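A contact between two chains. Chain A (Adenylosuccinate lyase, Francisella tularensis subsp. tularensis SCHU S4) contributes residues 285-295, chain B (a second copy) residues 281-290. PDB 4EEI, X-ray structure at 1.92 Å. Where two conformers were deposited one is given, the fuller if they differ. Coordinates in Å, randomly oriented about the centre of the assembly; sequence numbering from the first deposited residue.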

# COMPACT_ATOMS: atom_id res chain seq x y z
N ARG A 285 6.53 -0.09 7.22
CA ARG A 285 5.93 -0.75 6.08
C ARG A 285 5.29 0.23 5.09
O ARG A 285 5.39 0.04 3.88
N SER A 286 4.67 1.30 5.58
CA SER A 286 4.03 2.28 4.69
C SER A 286 5.01 3.04 3.79
O SER A 286 4.60 3.62 2.78
N HIS A 287 6.29 3.06 4.14
CA HIS A 287 7.27 3.79 3.34
C HIS A 287 7.70 3.07 2.06
O HIS A 287 8.23 3.71 1.14
N VAL A 288 7.46 1.76 2.01
CA VAL A 288 7.91 0.93 0.90
C VAL A 288 7.29 1.42 -0.42
O VAL A 288 8.00 1.60 -1.41
N SER A 289 5.98 1.68 -0.41
CA SER A 289 5.29 2.15 -1.61
C SER A 289 5.80 3.51 -2.09
O SER A 289 5.90 3.75 -3.29
N ILE A 290 6.11 4.39 -1.14
CA ILE A 290 6.62 5.71 -1.47
C ILE A 290 7.93 5.54 -2.23
O ILE A 290 8.12 6.15 -3.28
N ALA A 291 8.82 4.71 -1.71
CA ALA A 291 10.14 4.54 -2.32
C ALA A 291 10.03 3.91 -3.71
O ALA A 291 10.77 4.27 -4.63
N LEU A 292 9.09 2.98 -3.86
CA LEU A 292 8.87 2.33 -5.14
C LEU A 292 8.34 3.34 -6.15
O LEU A 292 8.80 3.38 -7.30
N GLU A 293 7.38 4.17 -5.73
CA GLU A 293 6.82 5.19 -6.63
C GLU A 293 7.83 6.30 -6.99
O GLU A 293 7.78 6.84 -8.10
N ASN A 294 8.72 6.64 -6.06
CA ASN A 294 9.74 7.66 -6.31
C ASN A 294 10.75 7.25 -7.39
O ASN A 294 11.52 8.07 -7.87
N CYS A 295 10.75 5.97 -7.76
CA CYS A 295 11.63 5.49 -8.82
C CYS A 295 11.19 5.98 -10.20
O CYS A 295 12.00 6.16 -11.11
N ALA B 281 1.30 14.07 -2.84
CA ALA B 281 0.26 13.07 -3.09
C ALA B 281 0.72 11.67 -2.71
O ALA B 281 -0.06 10.89 -2.15
N ARG B 282 1.97 11.33 -3.02
CA ARG B 282 2.50 10.01 -2.67
C ARG B 282 2.49 9.80 -1.16
O ARG B 282 2.22 8.69 -0.68
N MET B 283 2.81 10.86 -0.43
CA MET B 283 2.81 10.82 1.03
C MET B 283 1.41 10.54 1.59
O MET B 283 1.23 9.67 2.44
N LEU B 284 0.42 11.29 1.10
CA LEU B 284 -0.97 11.17 1.55
C LEU B 284 -1.49 9.78 1.25
O LEU B 284 -2.21 9.18 2.05
N ARG B 285 -1.12 9.26 0.08
CA ARG B 285 -1.57 7.94 -0.32
C ARG B 285 -0.97 6.87 0.59
O ARG B 285 -1.61 5.85 0.87
N SER B 286 0.24 7.10 1.07
CA SER B 286 0.92 6.12 1.93
C SER B 286 0.22 5.92 3.28
O SER B 286 0.35 4.88 3.93
N HIS B 287 -0.54 6.93 3.71
CA HIS B 287 -1.19 6.88 5.02
C HIS B 287 -2.43 6.00 5.05
O HIS B 287 -2.87 5.59 6.13
N VAL B 288 -3.02 5.76 3.88
CA VAL B 288 -4.24 4.97 3.81
C VAL B 288 -4.06 3.58 4.42
O VAL B 288 -4.88 3.14 5.22
N SER B 289 -2.98 2.89 4.06
CA SER B 289 -2.75 1.56 4.60
C SER B 289 -2.53 1.58 6.11
O SER B 289 -2.97 0.67 6.82
N ILE B 290 -1.86 2.61 6.62
CA ILE B 290 -1.66 2.73 8.06
C ILE B 290 -3.02 2.81 8.76
O ILE B 290 -3.27 2.10 9.75

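The two stretches form a roughly antiparallel helix-helix contact between two copies of adenylosuccinate lyase, closely packed around paired serines and a small apolar patch, and fastened at one end by two arginines of chain B. The helix axes approach to 8.7 Å with an angle of 148° between their N-to-C directions, and 471 Å² of surface is buried in total.

Small side chains sit at the closer of the two register pairs. Ser286(A) and Ser286(B), whose CA atoms lie 5.7 Å apart, both point toward the opposing helix and both adopt the p rotamer. CB of Ser286(A) rests 3.6 Å from the backbone O of Ser286(B), while OG of Ser286(A) lies 3.5 Å from CD1 of Ile290(B), an m,t isoleucine whose CB starts sideways but whose tip reaches into the contact. Within chain B, Ser286(B) OG donates a short 2.5 Å hydrogen bond to Met283(B) O, turning the hydroxyl back onto its own helix. Two waters join the serine pair. Water 1 donates to Ser286(A) OG at 2.9 Å and to Ser286(B) OG at 2.8 Å; water 2 donates to Ser286(A) O at 2.9 Å and, weakly, to Ser286(B) O at 3.4 Å.

One turn further along chain A, Ile290(A) makes the apolar contact with Met283(B). It too is m,t and leaves its helix sideways before its end bends inward. Its CG1 packs 3.6 Å from CB of Ser286(B), and its CD1 meets SD of Met283(B) at 3.7 Å. The CA-to-CB bond of Met283(B) points away, but chi1 and chi2, both m, bring the sulfur back to the isoleucine; chi3, also m, sets only CE.

The polar anchor lies beyond this patch. Glu293(A), m,t with chi3 at 103°, points toward chain B and forms a salt bridge with Arg285(B), a t,t,p arginine: NH2 donates to OE1 at 2.7 Å, and NE adds a weak hydrogen bond to OE1 at 3.2 Å. The carboxylate oxygen thus sits at the guanidinium edge, near its plane. The other oxygen, OE2, accepts from water 3 at 2.4 Å, which also donates to Arg282(B) O at 2.7 Å and so ties the side chain to the facing backbone.

Arg282(B), extended as m,t,t, runs along Glu293(A), with CD 3.8 Å from the glutamate CB. Its guanidinium lies with one face under Glu293(A) O and Asn294(A) N, and NH1 donates to Asn294(A) OD1 at 2.9 Å.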

# COMPACT_ATOMS: atom_id res chain seq x y z
CB ARG A 285 4.92 -1.82 6.55
CG ARG A 285 4.15 -2.50 5.44
CD ARG A 285 3.52 -3.82 5.94
NE ARG A 285 2.63 -3.64 7.09
CZ ARG A 285 2.93 -3.99 8.34
NH1 ARG A 285 4.12 -4.53 8.62
NH2 ARG A 285 2.06 -3.80 9.33
CB SER A 286 3.23 3.30 5.51
OG SER A 286 4.09 4.27 6.09
CB HIS A 287 8.53 4.09 4.16
CG HIS A 287 8.29 4.99 5.32
ND1 HIS A 287 9.13 5.03 6.42
CD2 HIS A 287 7.30 5.88 5.58
CE1 HIS A 287 8.68 5.92 7.29
NE2 HIS A 287 7.57 6.45 6.80
CB VAL A 288 7.63 -0.57 1.18
CG1 VAL A 288 7.87 -1.42 -0.05
CG2 VAL A 288 8.51 -1.06 2.34
CB SER A 289 3.78 2.22 -1.38
OG SER A 289 3.19 0.94 -1.51
CB ILE A 290 6.91 6.58 -0.23
CG1 ILE A 290 5.68 6.71 0.67
CG2 ILE A 290 7.34 7.99 -0.65
CD1 ILE A 290 6.00 7.42 1.99
CB ALA A 291 11.05 3.71 -1.42
CB LEU A 292 7.91 1.15 -5.01
CG LEU A 292 8.46 -0.11 -4.32
CD1 LEU A 292 7.37 -1.17 -4.17
CD2 LEU A 292 9.66 -0.67 -5.09
CB GLU A 293 5.56 5.83 -6.04
CG GLU A 293 4.38 4.88 -5.93
CD GLU A 293 3.15 5.57 -5.36
OE1 GLU A 293 2.23 5.90 -6.14
OE2 GLU A 293 3.11 5.80 -4.13
CB ASN A 294 10.50 8.01 -5.02
CG ASN A 294 9.74 8.96 -4.11
OD1 ASN A 294 8.73 9.56 -4.50
ND2 ASN A 294 10.25 9.13 -2.89
CB CYS A 295 11.62 3.95 -8.86
SG CYS A 295 12.46 3.15 -7.46
CB ALA B 281 -0.18 13.11 -4.55
CB ARG B 282 3.92 9.82 -3.22
CG ARG B 282 4.00 9.75 -4.73
CD ARG B 282 5.41 9.57 -5.26
NE ARG B 282 5.39 9.75 -6.71
CZ ARG B 282 6.37 10.28 -7.43
NH1 ARG B 282 7.51 10.66 -6.85
NH2 ARG B 282 6.21 10.41 -8.74
CB MET B 283 3.34 12.13 1.62
CG MET B 283 4.82 12.40 1.35
SD MET B 283 5.92 11.15 2.04
CE MET B 283 5.25 10.97 3.71
CB LEU B 284 -1.84 12.23 0.86
CG LEU B 284 -1.58 13.67 1.29
CD1 LEU B 284 -2.30 14.64 0.34
CD2 LEU B 284 -2.08 13.88 2.72
CB ARG B 285 -1.21 7.70 -1.79
CG ARG B 285 -1.55 6.32 -2.31
CD ARG B 285 -1.59 6.29 -3.85
NE ARG B 285 -0.35 6.73 -4.48
CZ ARG B 285 -0.22 7.89 -5.13
NH1 ARG B 285 -1.25 8.71 -5.22
NH2 ARG B 285 0.94 8.22 -5.69
CB SER B 286 2.39 6.52 2.15
OG SER B 286 2.49 7.59 3.07
CB HIS B 287 -1.59 8.28 5.47
CG HIS B 287 -0.44 9.21 5.68
ND1 HIS B 287 -0.58 10.58 5.63
CD2 HIS B 287 0.87 8.98 5.96
CE1 HIS B 287 0.59 11.15 5.87
NE2 HIS B 287 1.48 10.20 6.08
CB VAL B 288 -4.79 4.86 2.36
CG1 VAL B 288 -5.99 3.97 2.33
CG2 VAL B 288 -5.15 6.26 1.83
CB SER B 289 -1.54 0.91 3.92
OG SER B 289 -0.37 1.64 4.21
CB ILE B 290 -0.84 3.99 8.44
CG1 ILE B 290 0.49 4.02 7.70
CG2 ILE B 290 -0.59 4.01 9.93
CD1 ILE B 290 1.27 5.36 7.85
O HOH W 1 3.85 7.09 5.44
O HOH W 2 2.04 2.69 1.88
O HOH W 3 2.65 6.27 -1.82